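PDB 6P2I: glycerate dehydrogenase from Bacillus sp. 5mfcol3.1, which uses NADPH to reduce acyclic imino acids asymmetrically, probably to D-amino acids such as the bound D-arginine, on a D-2-hydroxyacid dehydrogenase scaffold. Local coordinates for residues D194-I200 with A222-C228; A250-L255 with V270-A276; M90-P95 with P302-I306; I47-E51 with L69-T73. All coordinates share one frame. Numbering follows the deposited sequence.

Interaction 1 (D194-I200 with A222-C228); sequences DIISLHI and AVLINTC. With NAP (NADP nicotinamide-adenine-dinucleotide phosphate), chain C.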
# COMPACT_ATOMS: atom_id res chain seq x y z
N ASP A 194 13.88 6.53 -7.21
CA ASP A 194 12.53 6.51 -7.74
C ASP A 194 11.52 6.87 -6.67
O ASP A 194 10.47 7.46 -6.96
CB ASP A 194 12.24 5.13 -8.32
CG ASP A 194 13.20 4.78 -9.41
OD1 ASP A 194 13.25 5.55 -10.39
OD2 ASP A 194 13.93 3.76 -9.31
N ILE A 195 11.83 6.50 -5.43
CA ILE A 195 10.99 6.76 -4.27
C ILE A 195 11.90 7.35 -3.20
O ILE A 195 13.00 6.84 -2.96
CB ILE A 195 10.32 5.47 -3.76
CG1 ILE A 195 9.45 4.85 -4.87
CG2 ILE A 195 9.51 5.75 -2.50
CD1 ILE A 195 9.51 3.33 -4.96
N ILE A 196 11.47 8.45 -2.59
CA ILE A 196 12.23 9.10 -1.53
C ILE A 196 11.35 9.11 -0.29
O ILE A 196 10.18 9.49 -0.37
CB ILE A 196 12.64 10.53 -1.91
CG1 ILE A 196 13.54 10.52 -3.13
CG2 ILE A 196 13.31 11.23 -0.71
CD1 ILE A 196 13.59 11.84 -3.90
N SER A 197 11.91 8.68 0.85
CA SER A 197 11.16 8.67 2.10
C SER A 197 12.00 9.28 3.22
O SER A 197 13.17 8.92 3.39
CB SER A 197 10.73 7.24 2.48
OG SER A 197 9.80 7.24 3.53
N LEU A 198 11.40 10.19 3.99
CA LEU A 198 12.09 10.88 5.07
C LEU A 198 11.90 10.14 6.39
O LEU A 198 10.78 9.76 6.74
CB LEU A 198 11.58 12.32 5.21
CG LEU A 198 12.07 13.30 4.14
CD1 LEU A 198 11.06 14.42 3.91
CD2 LEU A 198 13.42 13.88 4.53
N HIS A 199 13.00 9.95 7.13
CA HIS A 199 12.99 9.27 8.42
C HIS A 199 14.03 9.91 9.33
O HIS A 199 14.95 9.27 9.82
CB HIS A 199 13.22 7.77 8.22
CG HIS A 199 12.16 7.14 7.39
ND1 HIS A 199 10.87 6.97 7.85
CD2 HIS A 199 12.16 6.72 6.10
CE1 HIS A 199 10.13 6.43 6.90
NE2 HIS A 199 10.89 6.27 5.83
N ILE A 200 13.84 11.20 9.57
CA ILE A 200 14.85 12.04 10.22
C ILE A 200 14.16 12.95 11.22
O ILE A 200 13.04 13.41 10.98
CB ILE A 200 15.64 12.81 9.14
CG1 ILE A 200 16.86 13.51 9.71
CG2 ILE A 200 14.74 13.78 8.38
CD1 ILE A 200 17.64 14.25 8.65
N ALA A 222 9.15 10.48 -9.91
CA ALA A 222 9.48 10.17 -8.53
C ALA A 222 8.26 10.27 -7.63
O ALA A 222 7.31 11.01 -7.92
CB ALA A 222 10.57 11.12 -8.01
N VAL A 223 8.28 9.51 -6.53
CA VAL A 223 7.29 9.61 -5.47
C VAL A 223 8.01 9.99 -4.19
O VAL A 223 9.01 9.35 -3.82
CB VAL A 223 6.49 8.31 -5.27
CG1 VAL A 223 5.64 8.40 -4.01
CG2 VAL A 223 5.62 8.03 -6.50
N LEU A 224 7.51 11.01 -3.51
CA LEU A 224 8.08 11.49 -2.26
C LEU A 224 7.13 11.13 -1.12
O LEU A 224 5.93 11.41 -1.20
CB LEU A 224 8.29 13.00 -2.32
CG LEU A 224 8.75 13.69 -1.04
CD1 LEU A 224 10.08 13.15 -0.58
CD2 LEU A 224 8.80 15.21 -1.27
N ILE A 225 7.67 10.50 -0.09
CA ILE A 225 6.91 10.09 1.10
C ILE A 225 7.46 10.85 2.30
O ILE A 225 8.67 10.86 2.52
CB ILE A 225 6.98 8.57 1.34
CG1 ILE A 225 6.55 7.78 0.08
CG2 ILE A 225 6.16 8.19 2.57
CD1 ILE A 225 5.09 8.01 -0.31
N ASN A 226 6.58 11.48 3.08
CA ASN A 226 7.01 12.13 4.32
C ASN A 226 6.13 11.68 5.48
O ASN A 226 4.99 12.15 5.63
CB ASN A 226 7.01 13.65 4.19
CG ASN A 226 7.72 14.30 5.35
OD1 ASN A 226 8.46 13.63 6.08
ND2 ASN A 226 7.48 15.60 5.56
N THR A 227 6.65 10.77 6.31
CA THR A 227 6.05 10.46 7.59
C THR A 227 6.68 11.26 8.72
O THR A 227 6.44 10.95 9.89
CB THR A 227 6.15 8.97 7.90
OG1 THR A 227 7.53 8.55 7.86
CG2 THR A 227 5.39 8.13 6.88
N CYS A 228 7.51 12.26 8.41
CA CYS A 228 8.11 13.12 9.41
C CYS A 228 7.50 14.51 9.33
O CYS A 228 6.48 14.73 8.67
CB CYS A 228 9.63 13.14 9.23
SG CYS A 228 10.42 11.54 9.56
PA NAP C . 16.30 7.58 14.75
O1A NAP C . 16.91 8.60 15.69
O2A NAP C . 16.42 6.12 15.07
O5B NAP C . 16.96 7.82 13.31
C5B NAP C . 17.18 9.13 12.80
C4B NAP C . 18.01 8.98 11.53
O4B NAP C . 18.15 10.28 10.96
C3B NAP C . 19.42 8.47 11.81
O3B NAP C . 19.89 7.74 10.66
C2B NAP C . 20.24 9.73 11.93
O2B NAP C . 21.61 9.54 11.62
C1B NAP C . 19.55 10.56 10.85
N9A NAP C . 19.86 11.99 11.00
C8A NAP C . 19.73 12.73 12.12
N7A NAP C . 20.13 14.01 11.88
C5A NAP C . 20.54 14.06 10.60
C6A NAP C . 21.07 15.10 9.69
N6A NAP C . 21.27 16.36 10.14
N1A NAP C . 21.35 14.73 8.42
C2A NAP C . 21.16 13.48 7.97
N3A NAP C . 20.67 12.47 8.72
C4A NAP C . 20.36 12.72 10.02
O3 NAP C . 14.78 8.07 14.52
PN NAP C . 13.51 7.17 14.12
O1N NAP C . 13.06 6.35 15.30
O2N NAP C . 13.80 6.44 12.82
O5D NAP C . 12.42 8.32 13.88
C5D NAP C . 12.63 9.32 12.88
C4D NAP C . 11.52 10.35 12.92
O4D NAP C . 10.29 9.73 12.56
C3D NAP C . 11.23 10.93 14.30
O3D NAP C . 12.13 11.98 14.66
C2D NAP C . 9.79 11.40 14.16
O2D NAP C . 9.77 12.79 13.82
C1D NAP C . 9.22 10.55 13.01
N1N NAP C . 8.10 9.73 13.49
C2N NAP C . 6.90 9.83 12.89
C3N NAP C . 5.81 9.08 13.32
C7N NAP C . 4.47 9.23 12.65
O7N NAP C . 3.47 8.83 13.22
N7N NAP C . 4.37 9.86 11.47
C4N NAP C . 5.98 8.21 14.40
C5N NAP C . 7.23 8.13 15.02
C6N NAP C . 8.28 8.90 14.53
P2B NAP C . 22.70 9.06 12.71
O1X NAP C . 22.58 10.03 13.87
O2X NAP C . 22.30 7.66 13.09
O3X NAP C . 24.00 9.11 11.94
O HOH W 1 8.64 9.01 5.38
O HOH W 2 9.49 8.27 9.98

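Interaction 2 (A250-L255 with V270-A276); sequences AGLDDL and VLTPGSA. With NAP (NADP nicotinamide-adenine-dinucleotide phosphate), chain C.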
# COMPACT_ATOMS: atom_id res chain seq x y z
N ALA A 250 3.08 12.71 -4.13
CA ALA A 250 3.63 12.70 -2.79
C ALA A 250 2.62 12.10 -1.82
O ALA A 250 1.41 12.29 -1.97
CB ALA A 250 4.01 14.11 -2.32
N GLY A 251 3.13 11.38 -0.83
CA GLY A 251 2.31 10.87 0.24
C GLY A 251 2.78 11.51 1.53
O GLY A 251 3.93 11.33 1.93
N LEU A 252 1.91 12.29 2.18
CA LEU A 252 2.35 13.16 3.27
C LEU A 252 1.50 12.92 4.51
O LEU A 252 0.29 13.16 4.50
CB LEU A 252 2.27 14.62 2.84
CG LEU A 252 2.95 14.95 1.50
CD1 LEU A 252 2.65 16.37 1.10
CD2 LEU A 252 4.47 14.71 1.59
N ASP A 253 2.15 12.51 5.60
CA ASP A 253 1.51 12.30 6.88
C ASP A 253 1.56 13.54 7.76
O ASP A 253 1.01 13.52 8.86
CB ASP A 253 2.16 11.11 7.61
CG ASP A 253 1.34 10.60 8.81
OD1 ASP A 253 0.13 10.35 8.66
OD2 ASP A 253 1.91 10.45 9.91
N ASP A 254 2.20 14.61 7.29
CA ASP A 254 2.21 15.89 7.99
C ASP A 254 2.35 17.01 6.97
O ASP A 254 2.94 16.82 5.90
CB ASP A 254 3.36 15.96 9.01
CG ASP A 254 3.23 17.15 9.96
OD1 ASP A 254 2.17 17.29 10.62
OD2 ASP A 254 4.19 17.95 10.08
N LEU A 255 1.77 18.16 7.28
CA LEU A 255 2.00 19.40 6.56
C LEU A 255 2.33 20.47 7.59
O LEU A 255 1.97 20.34 8.76
CB LEU A 255 0.78 19.85 5.75
CG LEU A 255 0.19 18.89 4.71
CD1 LEU A 255 -1.06 19.54 4.17
CD2 LEU A 255 1.18 18.63 3.61
N VAL A 270 -1.46 12.18 -1.59
CA VAL A 270 -2.27 11.42 -0.65
C VAL A 270 -1.89 11.89 0.74
O VAL A 270 -0.70 11.90 1.09
CB VAL A 270 -2.05 9.90 -0.81
CG1 VAL A 270 -2.80 9.11 0.24
CG2 VAL A 270 -2.46 9.47 -2.23
N LEU A 271 -2.87 12.32 1.52
CA LEU A 271 -2.64 12.91 2.83
C LEU A 271 -3.19 12.02 3.93
O LEU A 271 -4.30 11.49 3.80
CB LEU A 271 -3.30 14.29 2.91
CG LEU A 271 -2.89 15.24 1.80
CD1 LEU A 271 -3.73 16.51 1.87
CD2 LEU A 271 -1.40 15.57 1.92
N THR A 272 -2.43 11.86 5.00
CA THR A 272 -2.96 11.23 6.20
C THR A 272 -2.73 12.14 7.40
O THR A 272 -1.73 12.87 7.46
CB THR A 272 -2.34 9.83 6.42
OG1 THR A 272 -0.90 9.89 6.37
CG2 THR A 272 -2.82 8.86 5.30
N PRO A 273 -3.65 12.15 8.37
CA PRO A 273 -3.60 13.16 9.45
C PRO A 273 -2.71 12.74 10.62
O PRO A 273 -3.14 12.65 11.77
CB PRO A 273 -5.07 13.27 9.86
CG PRO A 273 -5.61 11.86 9.67
CD PRO A 273 -4.89 11.34 8.41
N GLY A 274 -1.43 12.51 10.33
CA GLY A 274 -0.51 12.03 11.35
C GLY A 274 -0.83 10.65 11.89
O GLY A 274 -0.44 10.32 13.01
N SER A 275 -1.54 9.82 11.12
CA SER A 275 -2.03 8.53 11.60
C SER A 275 -1.07 7.38 11.33
O SER A 275 -1.41 6.23 11.62
CB SER A 275 -3.40 8.23 10.97
OG SER A 275 -3.31 8.34 9.55
N ALA A 276 0.14 7.66 10.81
CA ALA A 276 1.07 6.61 10.42
C ALA A 276 1.38 5.65 11.57
O ALA A 276 1.55 4.44 11.35
CB ALA A 276 2.37 7.23 9.91
PA NAP C . 16.30 7.58 14.75
O1A NAP C . 16.91 8.60 15.69
O2A NAP C . 16.42 6.12 15.07
O5B NAP C . 16.96 7.82 13.31
C5B NAP C . 17.18 9.13 12.80
C4B NAP C . 18.01 8.98 11.53
O4B NAP C . 18.15 10.28 10.96
C3B NAP C . 19.42 8.47 11.81
O3B NAP C . 19.89 7.74 10.66
C2B NAP C . 20.24 9.73 11.93
O2B NAP C . 21.61 9.54 11.62
C1B NAP C . 19.55 10.56 10.85
N9A NAP C . 19.86 11.99 11.00
C8A NAP C . 19.73 12.73 12.12
N7A NAP C . 20.13 14.01 11.88
C5A NAP C . 20.54 14.06 10.60
C6A NAP C . 21.07 15.10 9.69
N6A NAP C . 21.27 16.36 10.14
N1A NAP C . 21.35 14.73 8.42
C2A NAP C . 21.16 13.48 7.97
N3A NAP C . 20.67 12.47 8.72
C4A NAP C . 20.36 12.72 10.02
O3 NAP C . 14.78 8.07 14.52
PN NAP C . 13.51 7.17 14.12
O1N NAP C . 13.06 6.35 15.30
O2N NAP C . 13.80 6.44 12.82
O5D NAP C . 12.42 8.32 13.88
C5D NAP C . 12.63 9.32 12.88
C4D NAP C . 11.52 10.35 12.92
O4D NAP C . 10.29 9.73 12.56
C3D NAP C . 11.23 10.93 14.30
O3D NAP C . 12.13 11.98 14.66
C2D NAP C . 9.79 11.40 14.16
O2D NAP C . 9.77 12.79 13.82
C1D NAP C . 9.22 10.55 13.01
N1N NAP C . 8.10 9.73 13.49
C2N NAP C . 6.90 9.83 12.89
C3N NAP C . 5.81 9.08 13.32
C7N NAP C . 4.47 9.23 12.65
O7N NAP C . 3.47 8.83 13.22
N7N NAP C . 4.37 9.86 11.47
C4N NAP C . 5.98 8.21 14.40
C5N NAP C . 7.23 8.13 15.02
C6N NAP C . 8.28 8.90 14.53
P2B NAP C . 22.70 9.06 12.71
O1X NAP C . 22.58 10.03 13.87
O2X NAP C . 22.30 7.66 13.09
O3X NAP C . 24.00 9.11 11.94
O HOH W 3 -1.12 15.14 5.99

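Interaction 3 (M90-P95 with P302-I306); sequences MVSNCP and PVNVI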
# COMPACT_ATOMS: atom_id res chain seq x y z
N MET A 90 16.48 15.57 33.28
CA MET A 90 16.77 14.49 32.35
C MET A 90 15.55 14.23 31.47
O MET A 90 14.40 14.44 31.88
CB MET A 90 17.18 13.25 33.15
CG MET A 90 17.84 12.11 32.40
SD MET A 90 17.75 10.58 33.37
CE MET A 90 19.39 10.60 34.07
N VAL A 91 15.81 13.81 30.23
CA VAL A 91 14.77 13.61 29.22
C VAL A 91 14.95 12.24 28.59
O VAL A 91 16.06 11.88 28.18
CB VAL A 91 14.81 14.67 28.11
CG1 VAL A 91 13.63 14.49 27.15
CG2 VAL A 91 14.83 16.05 28.70
N SER A 92 13.85 11.49 28.47
CA SER A 92 13.79 10.26 27.69
C SER A 92 12.65 10.37 26.70
O SER A 92 11.67 11.07 26.94
CB SER A 92 13.55 9.01 28.57
OG SER A 92 14.66 8.69 29.39
N ASN A 93 12.77 9.64 25.58
CA ASN A 93 11.63 9.47 24.69
C ASN A 93 11.16 8.02 24.74
O ASN A 93 11.67 7.21 25.53
CB ASN A 93 11.98 9.92 23.26
CG ASN A 93 13.02 9.04 22.58
OD1 ASN A 93 13.71 8.25 23.22
ND2 ASN A 93 13.14 9.20 21.28
N CYS A 94 10.18 7.70 23.90
CA CYS A 94 9.77 6.33 23.66
C CYS A 94 10.23 6.01 22.24
O CYS A 94 9.63 6.50 21.27
CB CYS A 94 8.26 6.14 23.81
SG CYS A 94 7.72 6.47 25.54
N PRO A 95 11.30 5.25 22.08
CA PRO A 95 12.08 5.32 20.84
C PRO A 95 11.67 4.37 19.72
O PRO A 95 12.07 4.62 18.59
CB PRO A 95 13.49 4.96 21.31
CG PRO A 95 13.27 4.04 22.46
CD PRO A 95 12.03 4.55 23.16
N PRO A 302 18.70 4.77 34.05
CA PRO A 302 17.74 5.29 33.07
C PRO A 302 18.06 4.83 31.67
O PRO A 302 19.23 4.60 31.32
CB PRO A 302 17.89 6.82 33.19
CG PRO A 302 18.74 7.05 34.41
CD PRO A 302 19.56 5.83 34.61
N VAL A 303 17.02 4.70 30.85
CA VAL A 303 17.15 4.28 29.46
C VAL A 303 16.53 5.33 28.56
O VAL A 303 15.81 6.23 29.00
CB VAL A 303 16.51 2.90 29.20
CG1 VAL A 303 17.24 1.82 30.01
CG2 VAL A 303 15.03 2.93 29.53
N ASN A 304 16.87 5.23 27.27
CA ASN A 304 16.32 6.11 26.23
C ASN A 304 16.57 7.59 26.53
O ASN A 304 15.78 8.46 26.15
CB ASN A 304 14.82 5.85 26.03
CG ASN A 304 14.51 4.38 25.78
OD1 ASN A 304 15.23 3.71 25.04
ND2 ASN A 304 13.45 3.89 26.40
N VAL A 305 17.71 7.88 27.15
CA VAL A 305 18.02 9.25 27.56
C VAL A 305 18.43 10.06 26.35
O VAL A 305 19.26 9.63 25.54
CB VAL A 305 19.11 9.26 28.64
CG1 VAL A 305 19.46 10.69 29.05
CG2 VAL A 305 18.64 8.48 29.87
N ILE A 306 17.84 11.25 26.20
CA ILE A 306 18.17 12.16 25.12
C ILE A 306 19.30 13.07 25.60
O ILE A 306 19.17 13.73 26.64
CB ILE A 306 16.95 12.98 24.69
CG1 ILE A 306 15.77 12.06 24.38
CG2 ILE A 306 17.28 13.87 23.50
CD1 ILE A 306 16.06 11.03 23.32
O HOH W 4 18.58 14.09 29.19

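Interaction 4 (I47-E51 with L69-T73); sequences IAIVE and LITIT. With DAR (D-arginine), chain D.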
# COMPACT_ATOMS: atom_id res chain seq x y z
N ILE A 47 8.45 13.32 38.11
CA ILE A 47 8.51 12.83 36.75
C ILE A 47 7.33 13.41 35.99
O ILE A 47 6.21 13.44 36.52
CB ILE A 47 8.49 11.29 36.69
CG1 ILE A 47 9.66 10.70 37.49
CG2 ILE A 47 8.47 10.80 35.25
CD1 ILE A 47 9.60 9.18 37.61
N ALA A 48 7.57 13.90 34.78
CA ALA A 48 6.50 14.38 33.92
C ALA A 48 6.49 13.58 32.62
O ALA A 48 7.54 13.14 32.15
CB ALA A 48 6.66 15.87 33.58
N ILE A 49 5.30 13.41 32.06
CA ILE A 49 5.09 12.77 30.76
C ILE A 49 4.35 13.78 29.88
O ILE A 49 3.39 14.41 30.33
CB ILE A 49 4.27 11.48 30.87
CG1 ILE A 49 4.90 10.53 31.90
CG2 ILE A 49 4.16 10.80 29.47
CD1 ILE A 49 3.91 9.55 32.49
N VAL A 50 4.79 13.93 28.64
CA VAL A 50 4.23 14.95 27.77
C VAL A 50 3.95 14.35 26.40
O VAL A 50 4.72 13.50 25.91
CB VAL A 50 5.16 16.18 27.68
CG1 VAL A 50 6.51 15.80 27.06
CG2 VAL A 50 4.49 17.31 26.90
N GLU A 51 2.85 14.77 25.78
CA GLU A 51 2.49 14.31 24.44
C GLU A 51 2.33 15.43 23.43
O GLU A 51 2.67 15.25 22.24
CB GLU A 51 1.18 13.50 24.48
CG GLU A 51 0.73 13.05 23.08
CD GLU A 51 -0.33 11.98 23.07
OE1 GLU A 51 -0.86 11.68 21.97
OE2 GLU A 51 -0.65 11.42 24.14
N LEU A 69 11.71 14.16 32.54
CA LEU A 69 10.65 14.37 31.56
C LEU A 69 10.70 13.24 30.54
O LEU A 69 11.77 12.95 30.00
CB LEU A 69 10.81 15.71 30.85
CG LEU A 69 9.81 16.03 29.74
CD1 LEU A 69 8.41 16.17 30.31
CD2 LEU A 69 10.21 17.30 29.01
N ILE A 70 9.55 12.63 30.29
CA ILE A 70 9.40 11.58 29.29
C ILE A 70 8.47 12.11 28.21
O ILE A 70 7.34 12.51 28.51
CB ILE A 70 8.83 10.29 29.89
CG1 ILE A 70 9.74 9.76 31.00
CG2 ILE A 70 8.55 9.25 28.79
CD1 ILE A 70 9.06 8.77 31.91
N THR A 71 8.93 12.10 26.95
CA THR A 71 8.01 12.31 25.84
C THR A 71 7.38 10.97 25.51
O THR A 71 8.08 9.96 25.45
CB THR A 71 8.71 12.89 24.60
OG1 THR A 71 9.68 11.97 24.09
CG2 THR A 71 9.36 14.24 24.94
N ILE A 72 6.05 10.95 25.39
CA ILE A 72 5.37 9.74 24.96
C ILE A 72 5.69 9.47 23.50
O ILE A 72 5.52 8.34 23.04
CB ILE A 72 3.84 9.84 25.18
CG1 ILE A 72 3.21 8.44 25.26
CG2 ILE A 72 3.19 10.65 24.07
CD1 ILE A 72 3.66 7.65 26.48
N THR A 73 6.18 10.47 22.79
CA THR A 73 6.51 10.40 21.38
C THR A 73 7.95 9.97 21.17
O THR A 73 8.79 10.05 22.07
CB THR A 73 6.30 11.77 20.74
OG1 THR A 73 7.08 12.74 21.47
CG2 THR A 73 4.84 12.16 20.80
N DAR D . 5.19 12.41 16.15
CA DAR D . 5.23 10.95 16.25
CB DAR D . 3.85 10.36 16.56
CG DAR D . 3.29 10.81 17.92
CD DAR D . 2.15 9.90 18.38
NE DAR D . 1.63 10.17 19.72
CZ DAR D . 1.68 9.24 20.68
NH1 DAR D . 2.57 8.25 20.61
NH2 DAR D . 0.84 9.28 21.71
C DAR D . 6.30 10.52 17.24
O DAR D . 6.20 9.47 17.90
OXT DAR D . 7.29 11.24 17.36

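Interaction 1 (D194-I200 with A222-C228)
Four backbone hydrogen bonds tie these two parallel strands together. I225 N gives the shortest, to I196 O at 2.7 Å; I196 N reaches V223 O at 2.9 Å, V223 N reaches D194 O at 3.0 Å, and L198 N reaches I225 O at 3.2 Å. Partners thus alternate along each strand, as parallel pairing requires, and the short axes diverge by only 13°. Past L198 the chains separate and water 1 fills the gap, accepting from T227 N at 2.8 Å and donating to L198 O at 2.6 Å. C228 closes the end, its SG taking a weak hydrogen bond from I200 N at 3.4 Å, while N226 OD1 accepts from C228 N at 2.9 Å in an Asx turn. This opening is where NADP sits: the carboxamide N7N donates to T227 O at 2.8 Å, and water 2 joins H199 ND1, T227 OG1 and the ribose O4D. Cofactor binding at the C-terminal ends of the strands is the hallmark of a Rossmann fold. Side chains pack on both faces: I196 CG2 is 3.8 Å from L224 CD1 on one, I195 CG2 4.4 Å from I225 CG1 on the other. Strand 195-198 bonds on its far edge to strand 144-148, strand 223-226 lies next to 249-252, and helix 99-114 covers the face bearing I195 and V223.

Interaction 2 (A250-L255 with V270-A276)
V270 opens the second segment as a parallel strand partner: its N donates to A250 O at 2.9 Å and its O accepts from L252 N at 2.9 Å. L271 turns to the other face, where its CD2 lies 3.9 Å from L252 CB and 4.3 Å from L255 CD2. T272 N still bonds to L252 O at 3.1 Å, and water 3 bridges L252 O and T272 O as the strands part. Strand 269-271 is the last of the Rossmann sheet within this chain, and the second subunit covers it, with L271 N bonding to D121 of that subunit. The side chain of T272 turns to D253, OG1 donating to OD1 at 2.6 Å. P273 then centres an inverse gamma turn, bending the chain so that G274 N makes a weak bond to D253 O at 3.0 Å. Beyond S275, A276 N makes weak hydrogen bonds to D253 OD1 and OD2, both at 3.4 Å. D253 OD2 also accepts a hydrogen bond from the carboxamide N7N of NADP at 3.0 Å.

Interaction 3 (M90-P95 with P302-I306)
N304, I306 and M90 give up the most surface here, and between them they span the join between the C-terminal tail and strand 90-92. N304 takes part with both backbone and side chain: its O accepts from N93 N at 3.3 Å and also lies 3.1 Å from S92 CA, a CA-H...O contact. Its positive phi of 57° turns the tail at this point, while its CA-to-CB bond points toward 90-95 and its OD1 lies 3.3 Å from P95 CG; N304 ND2 bonds to N293 of helix 280-298. One residue before it, V303 O takes the hydroxyl proton of S92 OG at 2.7 Å, an OG that also pairs with Y68. I306 supplies the shortest backbone bond, its N donating to V91 O at 2.7 Å with a nearly straight angle of 172°. Its CG1 lies 4.3 Å from V91 CG1, and water 4 links I306 O to V91 N. M90 covers the other end, with CE 3.6 Å from P302 CG and CG 4.0 Å from V305 CG1. S92 and V305 form a single bridge, so the tail adds no full strand. It crosses strand 90-92, an edge strand of the five-stranded parallel sheet, the segments running 81° apart end to end, and closes that edge of the substrate-side domain in the two-domain layout of D-2-hydroxyacid dehydrogenases, where the chain returns to its N-terminal domain at the C-terminus.

Interaction 4 (I47-E51 with L69-T73)
This is a parallel strand pair in the interior of the five-stranded sheet, the two strands of a beta-alpha-beta unit whose crossover carries helix 57-60. Three backbone hydrogen bonds hold it: I70 N to A48 O at 2.8 Å, V50 N to I70 O at 2.9 Å, and I72 N to V50 O at 2.9 Å. The axes come within 4.7 Å and cross at -20°, a small twist. Side chains alternate between the faces. On one, L69 CD1 fits between A48 CB at 3.7 Å and V50 CG1 at 3.8 Å; on the other, I47 CG2 meets I70 CD1 at 4.0 Å and I49 CG2 meets I72 CD1 at 4.4 Å. Past V50 and T71 the chains leave the strands and line the D-arginine pocket. E51 OE1 accepts from the guanidinium NH2 of the ligand at 3.0 Å, with T10 as a further partner of OE1 and Y5 of OE2; E51 CB packs on I72 CG2 at 3.5 Å. T73 CG2 lies 3.5 Å from CG of the ligand, touching its aliphatic part, and T71 OG1 donates to T73 O at 2.9 Å. Strand 2-5 bonds to the far edge of 47-50 and strand 90-92 to that of 68-71, while helix 280-298 covers the face formed by I49, I70 and I72.

The four contacts fall into two pairs, one pair at each of the two sheets. Interactions 1 and 2, with centres 11 Å apart, share the Rossmann sheet through L224 O to G251 N at 2.8 Å and N226 O to D253 N at 2.9 Å; T227 and D253 both accept hydrogen bonds from the NADP carboxamide. Interactions 3 and 4, 9 Å apart between centres, meet through M90 O to L69 N at 2.8 Å and S92 O to T71 N at 2.9 Å. Across the cleft, interactions 2 and 4 have centres about 24 Å apart but nearest atoms about 9 Å apart, with cofactor and D-arginine between the domains. The 90-95 with 302-306 contact encloses interactions 1 and 2 along the chain.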